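Local coordinates for peptidyl tryptophan dihydroxylase (Pseudomonas putida, PDB 7CTQ), which acts as a FAD-dependent monooxygenase that probably dihydroxylates a peptidyl tryptophan during biogenesis of the tryptophylquinone cofactor of quinohemoprotein amine dehydrogenase, at residues 29-34 with 105-110; 6-11 with 137-142; 11-16 with 33-38; 57-62 with 96-101. All coordinates share one frame; numbering follows the deposited sequence.

Contact 1. Residues 29-34 with 105-110; sequences YAVTVV and AGVSVV
The flat groups joining Val31-Val34 to Val107-Val110 are peptide units: Ser108 N lies in the plane of the Val31 carbonyl, while Thr32, Val34, Ser108 and Val110 project from one face of the sheet and Val33 and Val109 from the other. The segments run parallel with axes 24° apart. Val33 bonds through both of its backbone polar atoms, N to Ser108 O at 2.7 Å and O from Val110 N at 2.8 Å. On the Thr32 face, CG2 of Thr32, anti to the backbone N, meets Val110 CG2 at 4.0 Å, and Thr32 OG1 stands 3.5 Å from Ser108 OG, a weak pairing at best. An alanine in place of Thr32 would probably leave Val110 CG2 without its methyl neighbour and Ser108 without this weak hydroxyl partner, opening a small gap on that face. On the opposite face Val33 CG2 touches Val107 CG1 at 3.6 Å, and Val107 CG1 also reaches Val31 O at the same distance. Val31 and Val33 turn that face to Ala21 of helix 15-27, and Val107 and Val109 meet Leu102 of helix 91-104; on its other side, strand 31-35 is bonded to strand 8-11.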
# COMPACT_ATOMS: atom_id res chain seq x y z
N TYR A 29 -12.39 12.04 16.83
CA TYR A 29 -12.14 10.93 17.74
C TYR A 29 -10.86 11.16 18.52
O TYR A 29 -9.86 11.62 17.97
CB TYR A 29 -12.04 9.61 16.98
CG TYR A 29 -13.37 9.07 16.55
CD1 TYR A 29 -14.21 8.45 17.45
CD2 TYR A 29 -13.79 9.21 15.23
CE1 TYR A 29 -15.44 7.95 17.06
CE2 TYR A 29 -15.01 8.73 14.83
CZ TYR A 29 -15.83 8.09 15.74
OH TYR A 29 -17.05 7.61 15.32
N ALA A 30 -10.89 10.82 19.81
CA ALA A 30 -9.67 10.67 20.59
C ALA A 30 -8.97 9.39 20.17
O ALA A 30 -9.61 8.34 20.01
CB ALA A 30 -10.00 10.64 22.09
N VAL A 31 -7.65 9.46 19.96
CA VAL A 31 -6.89 8.36 19.38
C VAL A 31 -5.57 8.21 20.11
O VAL A 31 -4.88 9.21 20.37
CB VAL A 31 -6.64 8.58 17.88
CG1 VAL A 31 -5.85 7.41 17.29
CG2 VAL A 31 -7.94 8.81 17.12
N THR A 32 -5.19 6.97 20.41
CA THR A 32 -3.88 6.63 20.96
C THR A 32 -3.18 5.65 20.03
O THR A 32 -3.79 4.68 19.57
CB THR A 32 -4.02 6.01 22.36
OG1 THR A 32 -4.58 6.96 23.27
CG2 THR A 32 -2.67 5.54 22.88
N VAL A 33 -1.91 5.90 19.75
CA VAL A 33 -1.10 5.03 18.90
C VAL A 33 -0.00 4.41 19.75
O VAL A 33 0.64 5.10 20.55
CB VAL A 33 -0.50 5.79 17.71
CG1 VAL A 33 0.49 4.92 16.95
CG2 VAL A 33 -1.60 6.27 16.77
N VAL A 34 0.20 3.10 19.59
CA VAL A 34 1.29 2.37 20.22
C VAL A 34 2.20 1.86 19.12
O VAL A 34 1.72 1.30 18.12
CB VAL A 34 0.78 1.19 21.07
CG1 VAL A 34 1.93 0.51 21.79
CG2 VAL A 34 -0.29 1.66 22.03
N ALA A 105 -1.17 16.48 15.89
CA ALA A 105 -2.59 16.30 15.61
C ALA A 105 -3.40 15.93 16.84
O ALA A 105 -4.62 15.71 16.73
CB ALA A 105 -2.78 15.24 14.53
N GLY A 106 -2.78 15.86 18.01
CA GLY A 106 -3.51 15.48 19.21
C GLY A 106 -3.64 13.99 19.40
O GLY A 106 -4.68 13.52 19.89
N VAL A 107 -2.62 13.22 19.02
CA VAL A 107 -2.62 11.77 19.17
C VAL A 107 -1.60 11.39 20.23
O VAL A 107 -0.44 11.82 20.16
CB VAL A 107 -2.31 11.07 17.84
CG1 VAL A 107 -2.21 9.55 18.05
CG2 VAL A 107 -3.36 11.41 16.77
N SER A 108 -2.02 10.59 21.21
CA SER A 108 -1.10 10.01 22.17
C SER A 108 -0.22 8.98 21.47
O SER A 108 -0.72 8.13 20.72
CB SER A 108 -1.86 9.35 23.32
OG SER A 108 -3.03 10.07 23.66
N VAL A 109 1.08 9.04 21.71
CA VAL A 109 2.05 8.12 21.11
C VAL A 109 2.75 7.39 22.25
O VAL A 109 3.74 7.87 22.80
CB VAL A 109 3.05 8.81 20.19
CG1 VAL A 109 3.87 7.79 19.42
CG2 VAL A 109 2.33 9.74 19.25
N VAL A 110 2.22 6.22 22.61
CA VAL A 110 2.79 5.38 23.66
C VAL A 110 3.84 4.49 23.00
O VAL A 110 3.51 3.54 22.30
CB VAL A 110 1.72 4.55 24.36
CG1 VAL A 110 2.35 3.54 25.31
CG2 VAL A 110 0.71 5.46 25.07

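Contact 2. Residues 6-11 with 137-142; sequences PRIVVL and FLVEAR. With FAD (flavin-adenine dinucleotide), chain C.
Leu11 swings CG anti to its carbonyl carbon (chi1 -41°), whereas Leu138 holds CG anti to the backbone N (chi1 -174°), and the two side chains meet at about a right angle. Leu138 CD1 is thereby set 3.5 Å from Leu11 CG, with both methyls of Leu11 within 3.7 Å of it. On the reverse face Val10 and Val139 run next to each other in the same direction, Val10 CG2 being 3.6 Å from Val139 CB. Strand 8-11, an inner strand of the Rossmann-type FAD-binding sheet, pairs in parallel with strand 137-140 here and with strand 31-35 on its other edge; the ladder includes Leu11 N to Val139 O at 2.8 Å and ends with Ala141 N on Leu11 O. Past the strand ends Arg142 runs alongside Leu11, its NH2 3.7 Å from Leu11 CD1 and its CD 3.5 Å from adenine atom FAD C6A. Glu140 holds this arginine twice: OE1 forms a salt bridge with Arg142 NH2 at 2.8 Å, and OE2 accepts Arg142 N at 2.9 Å. With Leu11, Glu140 and Arg142 buried, the charges would probably neutralise each other, and Glu140 would probably hold the arginine beside the adenine, consistent with a second-shell role.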
# COMPACT_ATOMS: atom_id res chain seq x y z
N PRO A 6 -15.58 6.20 22.74
CA PRO A 6 -14.87 4.93 22.55
C PRO A 6 -13.36 5.10 22.64
O PRO A 6 -12.81 6.11 22.20
CB PRO A 6 -15.29 4.49 21.15
CG PRO A 6 -15.58 5.79 20.44
CD PRO A 6 -16.15 6.71 21.48
N ARG A 7 -12.70 4.10 23.21
CA ARG A 7 -11.25 4.07 23.32
C ARG A 7 -10.68 3.43 22.05
O ARG A 7 -10.76 2.21 21.87
CB ARG A 7 -10.82 3.27 24.55
CG ARG A 7 -10.61 4.11 25.80
CD ARG A 7 -9.60 3.47 26.74
NE ARG A 7 -8.30 3.23 26.11
CZ ARG A 7 -7.18 3.88 26.42
NH1 ARG A 7 -7.20 4.83 27.35
NH2 ARG A 7 -6.04 3.59 25.79
N ILE A 8 -10.09 4.25 21.18
CA ILE A 8 -9.50 3.75 19.93
C ILE A 8 -7.99 3.69 20.09
O ILE A 8 -7.34 4.72 20.33
CB ILE A 8 -9.87 4.63 18.73
CG1 ILE A 8 -11.39 4.69 18.54
CG2 ILE A 8 -9.18 4.09 17.49
CD1 ILE A 8 -11.85 5.81 17.63
N VAL A 9 -7.42 2.50 19.93
CA VAL A 9 -5.97 2.33 19.99
C VAL A 9 -5.49 1.79 18.65
O VAL A 9 -6.03 0.79 18.15
CB VAL A 9 -5.55 1.38 21.13
CG1 VAL A 9 -4.04 1.28 21.17
CG2 VAL A 9 -6.12 1.87 22.48
N VAL A 10 -4.48 2.44 18.09
CA VAL A 10 -3.82 2.03 16.86
C VAL A 10 -2.47 1.40 17.21
O VAL A 10 -1.67 2.00 17.93
CB VAL A 10 -3.61 3.23 15.92
CG1 VAL A 10 -2.78 2.82 14.68
CG2 VAL A 10 -4.95 3.87 15.51
N LEU A 11 -2.22 0.20 16.69
CA LEU A 11 -0.94 -0.49 16.88
C LEU A 11 -0.06 -0.27 15.66
O LEU A 11 -0.40 -0.74 14.56
CB LEU A 11 -1.13 -1.99 17.11
CG LEU A 11 -2.29 -2.39 18.02
CD1 LEU A 11 -2.35 -3.91 18.16
CD2 LEU A 11 -2.15 -1.72 19.38
N PHE A 137 -11.83 -0.20 20.40
CA PHE A 137 -11.60 -0.43 18.98
C PHE A 137 -10.10 -0.46 18.69
O PHE A 137 -9.36 0.44 19.11
CB PHE A 137 -12.26 0.65 18.10
CG PHE A 137 -12.38 0.24 16.66
CD1 PHE A 137 -11.29 0.29 15.81
CD2 PHE A 137 -13.59 -0.25 16.17
CE1 PHE A 137 -11.40 -0.11 14.47
CE2 PHE A 137 -13.71 -0.65 14.84
CZ PHE A 137 -12.62 -0.59 14.00
N LEU A 138 -9.67 -1.46 17.94
CA LEU A 138 -8.27 -1.68 17.63
C LEU A 138 -8.01 -1.48 16.13
O LEU A 138 -8.66 -2.13 15.30
CB LEU A 138 -7.85 -3.08 18.05
CG LEU A 138 -6.36 -3.40 17.91
CD1 LEU A 138 -5.64 -2.77 19.07
CD2 LEU A 138 -6.13 -4.91 17.89
N VAL A 139 -7.06 -0.62 15.79
CA VAL A 139 -6.54 -0.53 14.43
C VAL A 139 -5.21 -1.29 14.38
O VAL A 139 -4.25 -0.91 15.05
CB VAL A 139 -6.34 0.93 13.98
CG1 VAL A 139 -5.82 0.98 12.55
CG2 VAL A 139 -7.62 1.73 14.14
N GLU A 140 -5.17 -2.36 13.58
CA GLU A 140 -3.95 -3.14 13.39
C GLU A 140 -3.17 -2.55 12.22
O GLU A 140 -3.61 -2.63 11.06
CB GLU A 140 -4.27 -4.61 13.14
CG GLU A 140 -3.08 -5.40 12.68
CD GLU A 140 -2.02 -5.43 13.75
OE1 GLU A 140 -2.24 -6.13 14.75
OE2 GLU A 140 -0.98 -4.75 13.58
N ALA A 141 -2.03 -1.96 12.51
CA ALA A 141 -1.25 -1.23 11.52
C ALA A 141 0.23 -1.51 11.70
O ALA A 141 1.07 -0.64 11.47
CB ALA A 141 -1.53 0.27 11.61
N ARG A 142 0.57 -2.73 12.11
CA ARG A 142 1.98 -3.07 12.31
C ARG A 142 2.66 -3.60 11.06
O ARG A 142 3.68 -4.27 11.17
CB ARG A 142 2.13 -4.07 13.46
CG ARG A 142 1.65 -3.54 14.80
CD ARG A 142 1.88 -4.57 15.87
NE ARG A 142 0.63 -5.21 16.25
CZ ARG A 142 0.52 -6.49 16.57
NH1 ARG A 142 1.60 -7.26 16.56
NH2 ARG A 142 -0.67 -6.99 16.90
PA FAD C . 5.17 -0.06 8.43
O1A FAD C . 5.70 1.11 7.70
O2A FAD C . 6.07 -1.29 8.35
O5B FAD C . 4.83 0.38 9.89
C5B FAD C . 4.67 -0.58 10.95
C4B FAD C . 5.11 0.10 12.22
O4B FAD C . 4.76 -0.73 13.35
C3B FAD C . 6.61 0.39 12.34
O3B FAD C . 6.82 1.66 12.96
C2B FAD C . 7.12 -0.78 13.19
O2B FAD C . 8.26 -0.45 13.98
C1B FAD C . 5.92 -1.00 14.11
N9A FAD C . 5.79 -2.32 14.71
C8A FAD C . 6.05 -3.55 14.17
N7A FAD C . 5.82 -4.56 14.96
C5A FAD C . 5.41 -3.95 16.13
C6A FAD C . 5.03 -4.46 17.39
N6A FAD C . 5.00 -5.76 17.69
N1A FAD C . 4.65 -3.58 18.36
C2A FAD C . 4.68 -2.27 18.07
N3A FAD C . 5.02 -1.68 16.92
C4A FAD C . 5.37 -2.58 15.99
N1 FAD C . 7.77 1.48 -0.29
C2 FAD C . 8.13 2.59 -0.99
O2 FAD C . 7.39 3.57 -1.08
N3 FAD C . 9.36 2.65 -1.62
C4 FAD C . 10.32 1.65 -1.61
O4 FAD C . 11.38 1.82 -2.20
C4X FAD C . 9.93 0.47 -0.87
N5 FAD C . 10.78 -0.53 -0.82
C5X FAD C . 10.41 -1.66 -0.11
C6 FAD C . 11.30 -2.73 -0.05
C7 FAD C . 10.97 -3.90 0.63
C7M FAD C . 11.95 -5.04 0.68
C8 FAD C . 9.72 -4.00 1.27
C8M FAD C . 9.34 -5.24 2.03
C9 FAD C . 8.84 -2.93 1.22
C9A FAD C . 9.17 -1.76 0.53
N10 FAD C . 8.29 -0.66 0.47
C10 FAD C . 8.64 0.47 -0.24
C1' FAD C . 6.96 -0.74 1.08
C2' FAD C . 6.83 0.06 2.37
O2' FAD C . 7.88 -0.25 3.29
C3' FAD C . 5.48 -0.29 3.00
O3' FAD C . 4.49 -0.21 1.97
C4' FAD C . 5.03 0.61 4.15
O4' FAD C . 6.11 0.90 5.03
C5' FAD C . 3.89 -0.03 4.91
O5' FAD C . 3.38 0.93 5.85
P FAD C . 2.69 0.47 7.17
O1P FAD C . 1.48 -0.39 6.77
O2P FAD C . 2.42 1.64 8.06
O3P FAD C . 3.77 -0.49 7.83

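Contact 3. Residues 11-16 with 33-38. With FAD (flavin-adenine dinucleotide), chain C.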
# COMPACT_ATOMS: atom_id res chain seq x y z
N LEU A 11 -2.22 0.20 16.69
CA LEU A 11 -0.94 -0.49 16.88
C LEU A 11 -0.06 -0.27 15.66
O LEU A 11 -0.40 -0.74 14.56
CB LEU A 11 -1.13 -1.99 17.11
CG LEU A 11 -2.29 -2.39 18.02
CD1 LEU A 11 -2.35 -3.91 18.16
CD2 LEU A 11 -2.15 -1.72 19.38
N GLY A 12 1.06 0.42 15.85
CA GLY A 12 2.00 0.66 14.77
C GLY A 12 1.90 2.07 14.21
O GLY A 12 0.80 2.57 13.94
N ALA A 13 3.05 2.72 14.04
CA ALA A 13 3.07 4.11 13.63
C ALA A 13 3.86 4.29 12.34
O ALA A 13 4.67 5.22 12.22
CB ALA A 13 3.66 5.00 14.74
N GLY A 14 3.63 3.41 11.37
CA GLY A 14 4.12 3.64 10.04
C GLY A 14 3.17 4.55 9.30
O GLY A 14 2.22 5.10 9.88
N PRO A 15 3.39 4.72 7.99
CA PRO A 15 2.49 5.58 7.20
C PRO A 15 1.01 5.25 7.38
O PRO A 15 0.18 6.16 7.50
CB PRO A 15 2.95 5.34 5.76
CG PRO A 15 4.31 4.77 5.86
CD PRO A 15 4.40 4.05 7.16
N ALA A 16 0.67 3.97 7.43
CA ALA A 16 -0.74 3.59 7.44
C ALA A 16 -1.39 3.86 8.79
O ALA A 16 -2.49 4.44 8.86
CB ALA A 16 -0.88 2.11 7.06
N VAL A 33 -1.91 5.90 19.75
CA VAL A 33 -1.10 5.03 18.90
C VAL A 33 -0.00 4.41 19.75
O VAL A 33 0.64 5.10 20.55
CB VAL A 33 -0.50 5.79 17.71
CG1 VAL A 33 0.49 4.92 16.95
CG2 VAL A 33 -1.60 6.27 16.77
N VAL A 34 0.20 3.10 19.59
CA VAL A 34 1.29 2.37 20.22
C VAL A 34 2.20 1.86 19.12
O VAL A 34 1.72 1.30 18.12
CB VAL A 34 0.78 1.19 21.07
CG1 VAL A 34 1.93 0.51 21.79
CG2 VAL A 34 -0.29 1.66 22.03
N SER A 35 3.51 2.03 19.29
CA SER A 35 4.45 1.56 18.28
C SER A 35 5.85 1.56 18.85
O SER A 35 6.14 2.23 19.85
CB SER A 35 4.39 2.42 17.01
OG SER A 35 5.51 2.17 16.17
N GLU A 36 6.73 0.81 18.19
CA GLU A 36 8.11 0.67 18.61
C GLU A 36 8.97 1.74 17.94
O GLU A 36 8.74 2.12 16.79
CB GLU A 36 8.64 -0.73 18.27
CG GLU A 36 10.13 -0.91 18.48
CD GLU A 36 10.49 -2.33 18.89
OE1 GLU A 36 9.62 -3.01 19.47
OE2 GLU A 36 11.64 -2.75 18.63
N TRP A 37 9.97 2.22 18.69
CA TRP A 37 10.73 3.41 18.31
C TRP A 37 11.34 3.28 16.91
O TRP A 37 11.12 4.13 16.05
CB TRP A 37 11.83 3.67 19.35
CG TRP A 37 12.48 5.02 19.28
CD1 TRP A 37 12.46 5.89 18.22
CD2 TRP A 37 13.23 5.66 20.31
NE1 TRP A 37 13.17 7.03 18.54
CE2 TRP A 37 13.65 6.91 19.82
CE3 TRP A 37 13.60 5.30 21.62
CZ2 TRP A 37 14.42 7.80 20.58
CZ3 TRP A 37 14.35 6.18 22.37
CH2 TRP A 37 14.75 7.42 21.85
N ARG A 38 12.13 2.23 16.69
CA ARG A 38 12.91 2.12 15.46
C ARG A 38 13.05 0.66 15.04
O ARG A 38 12.57 -0.26 15.71
CB ARG A 38 14.30 2.75 15.64
CG ARG A 38 14.28 4.21 16.05
CD ARG A 38 15.65 4.76 16.41
NE ARG A 38 16.74 4.15 15.64
CZ ARG A 38 16.88 4.23 14.32
NH1 ARG A 38 16.01 4.91 13.60
NH2 ARG A 38 17.90 3.63 13.72
PA FAD C . 5.17 -0.06 8.43
O1A FAD C . 5.70 1.11 7.70
O2A FAD C . 6.07 -1.29 8.35
O5B FAD C . 4.83 0.38 9.89
C5B FAD C . 4.67 -0.58 10.95
C4B FAD C . 5.11 0.10 12.22
O4B FAD C . 4.76 -0.73 13.35
C3B FAD C . 6.61 0.39 12.34
O3B FAD C . 6.82 1.66 12.96
C2B FAD C . 7.12 -0.78 13.19
O2B FAD C . 8.26 -0.45 13.98
C1B FAD C . 5.92 -1.00 14.11
N9A FAD C . 5.79 -2.32 14.71
C8A FAD C . 6.05 -3.55 14.17
N7A FAD C . 5.82 -4.56 14.96
C5A FAD C . 5.41 -3.95 16.13
C6A FAD C . 5.03 -4.46 17.39
N6A FAD C . 5.00 -5.76 17.69
N1A FAD C . 4.65 -3.58 18.36
C2A FAD C . 4.68 -2.27 18.07
N3A FAD C . 5.02 -1.68 16.92
C4A FAD C . 5.37 -2.58 15.99
N1 FAD C . 7.77 1.48 -0.29
C2 FAD C . 8.13 2.59 -0.99
O2 FAD C . 7.39 3.57 -1.08
N3 FAD C . 9.36 2.65 -1.62
C4 FAD C . 10.32 1.65 -1.61
O4 FAD C . 11.38 1.82 -2.20
C4X FAD C . 9.93 0.47 -0.87
N5 FAD C . 10.78 -0.53 -0.82
C5X FAD C . 10.41 -1.66 -0.11
C6 FAD C . 11.30 -2.73 -0.05
C7 FAD C . 10.97 -3.90 0.63
C7M FAD C . 11.95 -5.04 0.68
C8 FAD C . 9.72 -4.00 1.27
C8M FAD C . 9.34 -5.24 2.03
C9 FAD C . 8.84 -2.93 1.22
C9A FAD C . 9.17 -1.76 0.53
N10 FAD C . 8.29 -0.66 0.47
C10 FAD C . 8.64 0.47 -0.24
C1' FAD C . 6.96 -0.74 1.08
C2' FAD C . 6.83 0.06 2.37
O2' FAD C . 7.88 -0.25 3.29
C3' FAD C . 5.48 -0.29 3.00
O3' FAD C . 4.49 -0.21 1.97
C4' FAD C . 5.03 0.61 4.15
O4' FAD C . 6.11 0.90 5.03
C5' FAD C . 3.89 -0.03 4.91
O5' FAD C . 3.38 0.93 5.85
P FAD C . 2.69 0.47 7.17
O1P FAD C . 1.48 -0.39 6.77
O2P FAD C . 2.42 1.64 8.06
O3P FAD C . 3.77 -0.49 7.83
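Ala13 and Ser35 face each other where the first two strands of a Rossmann-type beta-alpha-beta unit (strand 8-11, helix 15-27, strand 31-35) end, and Gly12 and Gly14 of the connecting loop fit the first two glycines of a GxGxxG dinucleotide-binding pattern. Both CA-CB bonds point toward the opposing segment, bringing Ala13 CB and Ser35 CB to 3.5 Å. Val33 CG1, anti to its backbone N, lies 3.9 Å from Ala13 CB and also near Gly12 O. Leu11 and Val34 turn to the same face of the sheet but only graze, Leu11 CD2 to Val34 CB at 4.5 Å. The backbones join through Gly12 N and Val34 O, a straight bond whose modelled length is unusually short and therefore doubtful. Ser35 places OG anti to its backbone N (chi1 166°), where it makes a weak bond to Glu36 O and sits 3.5 Å from FAD O3B on the ribose. Glu36, whose carboxylate is taken by Arg39 in a salt bridge, offers its backbone side to the adenine, with N 3.3 Å from FAD N3A. The glycines leave room for the cofactor: a beta carbon on Gly12 would crowd FAD O4B, and one on Gly14, the N-cap of helix 15-27, would fall 2.1 Å from FAD O5B. The helix thus starts directly against the pyrophosphate, and its dipole is likely to offset part of the negative charge there. The first turn supplies the donor: Ala16 N bonds to FAD O2P at 3.0 Å with an N-H...O angle of 160°.

Contact 4. Residues 57-62 with 96-101; sequences VGLGGA and RALRDD
A Schellman motif with Gly58 as its C-prime residue ends helix 48-56, and the loop that follows, carrying Leu59, Gly61 and Ala62, is pinned to helix 91-104 by Asp101. The carboxylate points from the helix into the turn, CG being anti to the carbonyl carbon (chi1 -53°). Asp101 OD2 is the acceptor of both bonds: it accepts Ala62 N at 3.1 Å through its syn lone pair, with an N-H...O angle of 151°, and takes a weak bond from Gly61 N at the same distance, the angle there being only 120°. At Gly61 a beta carbon would stand about 3.0 Å from Asp101 OD2, a tight approach. An alanine in place of Asp101 would probably leave the amides of Gly61 and Ala62 without this acceptor and let the turn shift against the helix. Ala62 then seats its methyl against the helix backbone and the carboxylate together: CB is 3.3 Å from Ala97 O and 3.2 Å from Asp101 OD1, with Ala97 CB close by. Leu59 and Leu98 cross obliquely, and Leu59 also touches Ala18 and Ile22 of helix 15-27. Leu98 presents a single methyl to the whole branched end of Leu59: its CD2 approaches Leu59 CD1 to 3.6 Å.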
# COMPACT_ATOMS: atom_id res chain seq x y z
N VAL A 57 -2.14 13.58 3.44
CA VAL A 57 -2.64 12.88 4.61
C VAL A 57 -2.27 13.58 5.91
O VAL A 57 -2.83 13.27 6.97
CB VAL A 57 -2.11 11.43 4.64
CG1 VAL A 57 -2.97 10.60 5.54
CG2 VAL A 57 -2.12 10.85 3.25
N GLY A 58 -1.34 14.53 5.87
CA GLY A 58 -0.93 15.23 7.07
C GLY A 58 0.33 14.71 7.73
O GLY A 58 0.54 15.00 8.91
N LEU A 59 1.16 13.96 7.01
CA LEU A 59 2.45 13.51 7.51
C LEU A 59 3.61 14.25 6.84
O LEU A 59 4.76 13.82 6.96
CB LEU A 59 2.61 12.00 7.30
CG LEU A 59 1.44 11.12 7.73
CD1 LEU A 59 1.69 9.66 7.36
CD2 LEU A 59 1.19 11.25 9.22
N GLY A 60 3.33 15.34 6.13
CA GLY A 60 4.37 16.05 5.39
C GLY A 60 5.42 16.72 6.25
O GLY A 60 6.48 17.09 5.74
N GLY A 61 5.14 16.92 7.54
CA GLY A 61 6.17 17.46 8.42
C GLY A 61 7.28 16.46 8.68
O GLY A 61 8.47 16.82 8.67
N ALA A 62 6.91 15.21 8.89
CA ALA A 62 7.76 14.05 9.06
C ALA A 62 8.55 13.72 7.82
O ALA A 62 9.17 12.66 7.76
CB ALA A 62 6.90 12.84 9.45
N ARG A 96 10.62 7.97 13.11
CA ARG A 96 10.81 8.84 14.25
C ARG A 96 10.13 10.18 14.03
O ARG A 96 9.59 10.78 14.97
CB ARG A 96 12.31 9.03 14.53
CG ARG A 96 12.98 7.87 15.25
CD ARG A 96 14.40 8.24 15.72
NE ARG A 96 15.43 7.92 14.72
CZ ARG A 96 16.14 8.83 14.05
NH1 ARG A 96 15.94 10.12 14.26
NH2 ARG A 96 17.05 8.44 13.17
N ALA A 97 10.10 10.65 12.79
CA ALA A 97 9.45 11.92 12.51
C ALA A 97 7.93 11.82 12.46
O ALA A 97 7.25 12.82 12.70
CB ALA A 97 9.98 12.47 11.19
N LEU A 98 7.39 10.64 12.13
CA LEU A 98 5.94 10.46 12.09
C LEU A 98 5.31 10.75 13.45
O LEU A 98 4.17 11.23 13.51
CB LEU A 98 5.58 9.04 11.64
CG LEU A 98 5.66 8.73 10.14
CD1 LEU A 98 5.41 7.25 9.85
CD2 LEU A 98 4.71 9.61 9.33
N ARG A 99 6.03 10.48 14.54
CA ARG A 99 5.44 10.67 15.86
C ARG A 99 5.18 12.14 16.15
O ARG A 99 4.23 12.46 16.88
CB ARG A 99 6.36 10.07 16.92
CG ARG A 99 7.29 8.98 16.41
CD ARG A 99 6.52 7.80 15.87
NE ARG A 99 6.43 6.73 16.86
CZ ARG A 99 7.42 5.89 17.16
NH1 ARG A 99 8.58 5.99 16.53
NH2 ARG A 99 7.24 4.95 18.07
N ASP A 100 5.99 13.05 15.59
CA ASP A 100 5.77 14.48 15.79
C ASP A 100 4.44 14.91 15.18
O ASP A 100 3.66 15.64 15.80
CB ASP A 100 6.91 15.30 15.18
CG ASP A 100 8.28 14.89 15.70
OD1 ASP A 100 8.32 14.10 16.68
OD2 ASP A 100 9.30 15.35 15.14
N ASP A 101 4.18 14.47 13.95
CA ASP A 101 2.93 14.83 13.28
C ASP A 101 1.72 14.28 14.03
O ASP A 101 0.66 14.91 14.03
CB ASP A 101 2.94 14.33 11.84
CG ASP A 101 4.16 14.79 11.08
OD1 ASP A 101 5.28 14.64 11.61
OD2 ASP A 101 4.00 15.31 9.95

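Contacts 2 and 3 are buried and both touch FAD, whereas contacts 1 and 4 are only partly buried. Contacts 1, 2 and 3 share one sheet: strand 31-35 serves contacts 1 and 3, and Leu11 belongs to contacts 2 and 3, with Val34 N 2.7 Å from Val10 O joining the two neighbouring strands. Contact 1 relies on backbone ladders and valine packing, contact 2 adds a buried charge pair, and contact 3 adds glycines and backbone amides at the cofactor to small side-chain packing. Contact 4 instead fastens a loop to a helix through one carboxylate and the Leu59-Leu98 packing; it meets contact 3 where Leu98 CD1 lies 3.2 Å from Ala13 O.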